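Local coordinates for regulatory protein YycH-like domain-containing protein (Eubacterium rectale, PDB 5COZ) that is of unknown function but carries a domain resembling the regulatory protein YycH, and as a predicted lipoprotein probably works at the cell surface, at residues Y107-N112 with I118-D123; Y305-D310 with Y315-V320. All coordinates share one frame; numbering follows the deposited sequence.

Contact 1: residues Y107-N112 with I118-D123; sequences YLWDNN and IAIRND
W109 lays the six-membered part of its indole against two isoleucines of the facing strand: CE3 meets CG2 of I118 at 4.0 Å, and CZ3 meets CD1 of I120 at 3.9 Å. Both side chains approach the indole obliquely. The indole is put there by a CG that stands anti to the carbonyl carbon (chi1 -69°) and a ring turned across the CA-CB bond. In both isoleucines CG1 also lies beside the backbone N, and chi2 near 170° stretches CD1 away from the backbone; in I120 this carries CD1 to the indole, whereas I118 touches with its shorter branch, CG2. Y107 leaves the same face, but its ring leads away from the partner strand toward H98, K73 and C76. Large apolar and aromatic residues suit this buried face because helix 73-87 packs on it, with M80 against W109, A84 against I118 and Y77 meeting the indole edge-to-face.

The other face is lighter and partly exposed. There L108 bends CD2 over the small A119, a tight fit at 3.4 Å from CD2 to CB. Near D110, farther along, a water can donate to I118 O (3.0 Å) and, more weakly, to D110 OD1, with other acceptors nearby competing for its protons.

Four backbone bonds tie the strands. Y107 and I120 exchange one pair, with Y107 N 2.9 Å from I120 O and the N-H pointing almost straight at it; W109 and I118 exchange the other. L108 and A119 form the non-hydrogen-bonded pair between them. The segments 107-111 and 118-120 run 178° apart, in the antiparallel beta hairpin of strands 104-111 and 116-120, within a larger antiparallel sheet that has one face packed on a helix.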
loop_
_atom_site.group_PDB
_atom_site.type_symbol
_atom_site.label_atom_id
_atom_site.label_comp_id
_atom_site.label_asym_id
_atom_site.label_seq_id
_atom_site.Cartn_x
_atom_site.Cartn_y
_atom_site.Cartn_z
ATOM N N TYR A 107 -3.320 -16.723 -16.596
ATOM C CA TYR A 107 -2.343 -16.858 -17.671
ATOM C C TYR A 107 -0.959 -16.742 -17.128
ATOM O O TYR A 107 -0.681 -15.830 -16.341
ATOM C CB TYR A 107 -2.538 -15.794 -18.743
ATOM C CG TYR A 107 -3.783 -15.979 -19.557
ATOM C CD1 TYR A 107 -3.770 -16.740 -20.722
ATOM C CD2 TYR A 107 -4.985 -15.391 -19.170
ATOM C CE1 TYR A 107 -4.910 -16.883 -21.499
ATOM C CE2 TYR A 107 -6.140 -15.530 -19.941
ATOM C CZ TYR A 107 -6.096 -16.287 -21.100
ATOM O OH TYR A 107 -7.225 -16.433 -21.874
ATOM N N LEU A 108 -0.078 -17.626 -17.577
ATOM C CA LEU A 108 1.314 -17.631 -17.159
ATOM C C LEU A 108 2.240 -17.630 -18.335
ATOM O O LEU A 108 1.978 -18.308 -19.336
ATOM C CB LEU A 108 1.637 -18.881 -16.300
ATOM C CG LEU A 108 0.670 -19.186 -15.134
ATOM C CD1 LEU A 108 1.111 -20.427 -14.391
ATOM C CD2 LEU A 108 0.621 -18.059 -14.134
ATOM N N TRP A 109 3.377 -16.942 -18.194
ATOM C CA TRP A 109 4.468 -16.962 -19.176
ATOM C C TRP A 109 5.739 -17.210 -18.404
ATOM O O TRP A 109 6.056 -16.447 -17.491
ATOM C CB TRP A 109 4.572 -15.657 -19.982
ATOM C CG TRP A 109 3.434 -15.447 -20.913
ATOM C CD1 TRP A 109 3.396 -15.755 -22.245
ATOM C CD2 TRP A 109 2.164 -14.887 -20.592
ATOM N NE1 TRP A 109 2.176 -15.417 -22.774
ATOM C CE2 TRP A 109 1.415 -14.836 -21.793
ATOM C CE3 TRP A 109 1.602 -14.341 -19.415
ATOM C CZ2 TRP A 109 0.124 -14.294 -21.847
ATOM C CZ3 TRP A 109 0.333 -13.780 -19.478
ATOM C CH2 TRP A 109 -0.407 -13.802 -20.674
ATOM N N ASP A 110 6.451 -18.276 -18.738
ATOM C CA ASP A 110 7.651 -18.616 -17.995
ATOM C C ASP A 110 8.841 -18.810 -18.899
ATOM O O ASP A 110 8.741 -19.461 -19.940
ATOM C CB ASP A 110 7.385 -19.931 -17.224
ATOM C CG ASP A 110 6.422 -19.746 -16.075
ATOM O OD1 ASP A 110 6.856 -19.248 -15.021
ATOM O OD2 ASP A 110 5.218 -20.038 -16.254
ATOM N N ASN A 111 9.978 -18.250 -18.494
ATOM C CA ASN A 111 11.238 -18.519 -19.172
ATOM C C ASN A 111 11.925 -19.510 -18.263
ATOM O O ASN A 111 12.397 -19.149 -17.185
ATOM C CB ASN A 111 12.038 -17.245 -19.428
ATOM C CG ASN A 111 13.325 -17.504 -20.176
ATOM O OD1 ASN A 111 13.830 -18.622 -20.220
ATOM N ND2 ASN A 111 13.899 -16.461 -20.738
ATOM N N ASN A 112 11.903 -20.784 -18.642
ATOM C CA ASN A 112 12.452 -21.844 -17.803
ATOM C C ASN A 112 14.003 -21.828 -17.740
ATOM O O ASN A 112 14.566 -22.426 -16.826
ATOM C CB ASN A 112 11.925 -23.200 -18.263
ATOM C CG ASN A 112 10.409 -23.285 -18.252
ATOM O OD1 ASN A 112 9.769 -23.421 -19.302
ATOM N ND2 ASN A 112 9.793 -23.144 -17.079
ATOM N N ILE A 118 5.789 -14.177 -15.711
ATOM C CA ILE A 118 4.653 -13.278 -15.676
ATOM C C ILE A 118 3.426 -14.107 -15.328
ATOM O O ILE A 118 3.245 -15.181 -15.907
ATOM C CB ILE A 118 4.469 -12.486 -16.987
ATOM C CG1 ILE A 118 5.700 -11.607 -17.299
ATOM C CG2 ILE A 118 3.148 -11.652 -16.964
ATOM C CD1 ILE A 118 5.649 -11.003 -18.690
ATOM N N ALA A 119 2.584 -13.638 -14.398
ATOM C CA ALA A 119 1.354 -14.335 -14.068
ATOM C C ALA A 119 0.264 -13.311 -13.997
ATOM O O ALA A 119 0.401 -12.326 -13.268
ATOM C CB ALA A 119 1.494 -15.046 -12.724
ATOM N N ILE A 120 -0.833 -13.534 -14.733
ATOM C CA ILE A 120 -1.940 -12.592 -14.708
ATOM C C ILE A 120 -3.222 -13.350 -14.348
ATOM O O ILE A 120 -3.540 -14.341 -14.997
ATOM C CB ILE A 120 -2.089 -11.807 -16.036
ATOM C CG1 ILE A 120 -0.784 -11.074 -16.372
ATOM C CG2 ILE A 120 -3.285 -10.835 -15.957
ATOM C CD1 ILE A 120 -0.780 -10.466 -17.795
ATOM N N ARG A 121 -3.930 -12.867 -13.321
ATOM C CA ARG A 121 -5.204 -13.426 -12.855
ATOM C C ARG A 121 -6.286 -12.344 -13.007
ATOM O O ARG A 121 -5.995 -11.243 -13.493
ATOM C CB ARG A 121 -5.080 -13.846 -11.366
ATOM C CG ARG A 121 -4.254 -15.084 -11.074
ATOM C CD ARG A 121 -4.186 -15.366 -9.576
ATOM N NE ARG A 121 -5.439 -15.919 -9.050
ATOM C CZ ARG A 121 -6.356 -15.218 -8.387
ATOM N NH1 ARG A 121 -6.171 -13.922 -8.152
ATOM N NH2 ARG A 121 -7.464 -15.805 -7.955
ATOM N N ASN A 122 -7.503 -12.583 -12.500
ATOM C CA ASN A 122 -8.542 -11.560 -12.631
ATOM C C ASN A 122 -8.224 -10.265 -11.869
ATOM O O ASN A 122 -8.523 -9.185 -12.380
ATOM C CB ASN A 122 -9.908 -12.114 -12.169
ATOM C CG ASN A 122 -9.897 -12.695 -10.769
ATOM O OD1 ASN A 122 -9.112 -13.579 -10.449
ATOM N ND2 ASN A 122 -10.762 -12.199 -9.898
ATOM N N ASP A 123 -7.600 -10.352 -10.675
ATOM C CA ASP A 123 -7.397 -9.164 -9.853
ATOM C C ASP A 123 -5.960 -8.977 -9.402
ATOM O O ASP A 123 -5.715 -8.301 -8.395
ATOM C CB ASP A 123 -8.307 -9.235 -8.613
ATOM C CG ASP A 123 -7.988 -10.396 -7.683
ATOM O OD1 ASP A 123 -7.249 -11.320 -8.104
ATOM O OD2 ASP A 123 -8.501 -10.405 -6.546
HETATM O O HOH W 1 4.199 -17.644 -14.421
#

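Contact 2: residues Y305-D310 with Y315-V320; sequences YMLFAD and YDIKPV
Y305 receives CD1 of I317 over one face of its ring, a CH-pi contact 4.1 Å from the ring centroid. I317 reaches it because CG1 is anti to the backbone N (chi1 -177°); the same CG1 lies 3.5 Å from Y305 CD1. In one of its two conformers L307 lies alongside I317. P319 approaches the tyrosine obliquely through CD, and as a proline with no N-H it suits a non-hydrogen-bonded pair.

On the opposite face F308 turns its ring edge to K318 CB, 4.1 Å from CE2, and the aliphatic part of lysine serves well there. M306, a selenomethionine, and K318 exchange two backbone hydrogen bonds, one each way, and F308 and D316 do the same.

Farther out, V59 and V220 pack on Y305, and V64, W264 and V220 on I317, while Y305 OH bonds to K60 O. D310 and D316 bring their OD2 atoms to 4.1 Å. One water donates to D316 OD2 at 2.7 Å and weakly to D310 OD1, while K63 forms salt bridges with D310 OD2 and D316 OD1. The lysine probably offsets the repulsion between the carboxylates, which suggests a hairpin with one apolar face and a polar end where K63 and water bridge two aspartates.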
loop_
_atom_site.group_PDB
_atom_site.type_symbol
_atom_site.label_atom_id
_atom_site.label_comp_id
_atom_site.label_asym_id
_atom_site.label_seq_id
_atom_site.Cartn_x
_atom_site.Cartn_y
_atom_site.Cartn_z
ATOM N N TYR A 305 -9.636 6.046 -0.198
ATOM C CA TYR A 305 -10.922 5.602 -0.709
ATOM C C TYR A 305 -11.099 4.135 -0.380
ATOM O O TYR A 305 -10.356 3.282 -0.885
ATOM C CB TYR A 305 -10.978 5.784 -2.238
ATOM C CG TYR A 305 -11.615 7.064 -2.724
ATOM C CD1 TYR A 305 -12.868 7.465 -2.262
ATOM C CD2 TYR A 305 -11.019 7.826 -3.720
ATOM C CE1 TYR A 305 -13.512 8.591 -2.786
ATOM C CE2 TYR A 305 -11.657 8.949 -4.260
ATOM C CZ TYR A 305 -12.907 9.322 -3.795
ATOM O OH TYR A 305 -13.538 10.413 -4.347
HETATM N N MSE A 306 -12.112 3.832 0.429
HETATM C CA MSE A 306 -12.388 2.441 0.772
HETATM C C MSE A 306 -13.448 1.893 -0.175
HETATM O O MSE A 306 -14.388 2.606 -0.540
HETATM C CB MSE A 306 -12.851 2.313 2.222
HETATM C CG MSE A 306 -13.065 0.861 2.618
HETATM SE SE MSE A 306 -13.150 0.642 4.536
HETATM C CE MSE A 306 -11.276 0.668 4.897
ATOM N N LEU A 307 -13.253 0.632 -0.578
ATOM C CA LEU A 307 -14.227 -0.057 -1.400
ATOM C C LEU A 307 -15.076 -0.991 -0.584
ATOM O O LEU A 307 -14.565 -1.727 0.277
ATOM C CB LEU A 307 -13.558 -0.845 -2.486
ATOM C CG LEU A 307 -12.780 -0.049 -3.502
ATOM C CD1 LEU A 307 -12.610 -0.851 -4.628
ATOM C CD2 LEU A 307 -13.556 1.122 -4.036
ATOM N N PHE A 308 -16.395 -0.959 -0.864
ATOM C CA PHE A 308 -17.345 -1.817 -0.168
ATOM C C PHE A 308 -18.067 -2.636 -1.206
ATOM O O PHE A 308 -18.716 -2.064 -2.104
ATOM C CB PHE A 308 -18.332 -0.966 0.659
ATOM C CG PHE A 308 -17.680 -0.103 1.709
ATOM C CD1 PHE A 308 -17.411 -0.608 2.980
ATOM C CD2 PHE A 308 -17.265 1.194 1.411
ATOM C CE1 PHE A 308 -16.812 0.189 3.951
ATOM C CE2 PHE A 308 -16.667 1.986 2.378
ATOM C CZ PHE A 308 -16.457 1.485 3.648
ATOM N N ALA A 309 -17.979 -3.968 -1.103
ATOM C CA ALA A 309 -18.653 -4.818 -2.092
ATOM C C ALA A 309 -20.140 -4.486 -2.194
ATOM O O ALA A 309 -20.806 -4.234 -1.186
ATOM C CB ALA A 309 -18.456 -6.284 -1.738
ATOM N N ASP A 310 -20.645 -4.407 -3.438
ATOM C CA ASP A 310 -22.041 -4.076 -3.649
ATOM C C ASP A 310 -22.737 -5.292 -4.245
ATOM O O ASP A 310 -23.393 -6.029 -3.509
ATOM C CB ASP A 310 -22.175 -2.805 -4.524
ATOM C CG ASP A 310 -23.599 -2.330 -4.806
ATOM O OD1 ASP A 310 -24.541 -2.817 -4.130
ATOM O OD2 ASP A 310 -23.758 -1.443 -5.655
ATOM N N TYR A 315 -18.589 -2.008 -6.670
ATOM C CA TYR A 315 -18.287 -1.647 -5.296
ATOM C C TYR A 315 -18.680 -0.229 -5.057
ATOM O O TYR A 315 -18.564 0.583 -5.974
ATOM C CB TYR A 315 -16.753 -1.748 -5.063
ATOM C CG TYR A 315 -16.139 -3.106 -5.301
ATOM C CD1 TYR A 315 -15.937 -3.584 -6.590
ATOM C CD2 TYR A 315 -15.743 -3.906 -4.236
ATOM C CE1 TYR A 315 -15.391 -4.847 -6.814
ATOM C CE2 TYR A 315 -15.176 -5.160 -4.444
ATOM C CZ TYR A 315 -15.037 -5.643 -5.739
ATOM O OH TYR A 315 -14.462 -6.875 -5.978
ATOM N N ASP A 316 -19.077 0.115 -3.832
ATOM C CA ASP A 316 -19.244 1.509 -3.450
ATOM C C ASP A 316 -17.859 2.013 -3.078
ATOM O O ASP A 316 -17.105 1.274 -2.417
ATOM C CB ASP A 316 -20.174 1.648 -2.248
ATOM C CG ASP A 316 -21.622 1.457 -2.640
ATOM O OD1 ASP A 316 -22.188 2.374 -3.269
ATOM O OD2 ASP A 316 -22.192 0.398 -2.303
ATOM N N ILE A 317 -17.511 3.220 -3.484
ATOM C CA ILE A 317 -16.215 3.823 -3.156
ATOM C C ILE A 317 -16.497 5.058 -2.311
ATOM O O ILE A 317 -17.266 5.927 -2.745
ATOM C CB ILE A 317 -15.369 4.111 -4.419
ATOM C CG1 ILE A 317 -13.993 4.682 -4.044
ATOM C CG2 ILE A 317 -16.084 4.982 -5.496
ATOM C CD1 ILE A 317 -12.991 4.706 -5.204
ATOM N N LYS A 318 -15.958 5.090 -1.066
ATOM C CA LYS A 318 -16.285 6.194 -0.162
ATOM C C LYS A 318 -15.032 6.624 0.546
ATOM O O LYS A 318 -14.185 5.768 0.858
ATOM C CB LYS A 318 -17.334 5.745 0.886
ATOM C CG LYS A 318 -18.673 5.333 0.230
ATOM C CD LYS A 318 -19.732 4.947 1.264
ATOM C CE LYS A 318 -20.281 6.171 1.984
ATOM N NZ LYS A 318 -21.212 5.804 3.090
ATOM N N PRO A 319 -14.880 7.920 0.853
ATOM C CA PRO A 319 -13.652 8.345 1.533
ATOM C C PRO A 319 -13.668 7.983 3.003
ATOM O O PRO A 319 -14.714 8.065 3.685
ATOM C CB PRO A 319 -13.663 9.874 1.365
ATOM C CG PRO A 319 -15.151 10.227 1.310
ATOM C CD PRO A 319 -15.756 9.073 0.531
ATOM N N VAL A 320 -12.488 7.630 3.490
ATOM C CA VAL A 320 -12.264 7.311 4.892
ATOM C C VAL A 320 -11.002 8.018 5.365
ATOM O O VAL A 320 -10.085 8.278 4.573
ATOM C CB VAL A 320 -12.146 5.762 5.145
ATOM C CG1 VAL A 320 -13.470 5.072 4.851
ATOM C CG2 VAL A 320 -10.999 5.111 4.353
HETATM O O HOH W 2 -21.697 -1.580 -0.550
HETATM O O HOH W 3 -24.848 -0.059 -2.334
#

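Both contacts are antiparallel hairpins held by four backbone bonds, yet they share no strand and belong to different sheets, their centres about 29 Å apart. Contact 1 is the more buried of the two although it lies farther from the centre of the chain, about 22 Å against 16 Å, consistent with helix 73-87 packing on its aromatic and aliphatic face. Contact 2 is only partly buried and joins longer strands in a mixed sheet, where neighbouring strands and loops meet its apolar side. Their polar chemistry differs accordingly: contact 1 has at most a weak water link between a carboxylate and a backbone carbonyl, whereas contact 2 pairs two carboxylates with one lysine and with water.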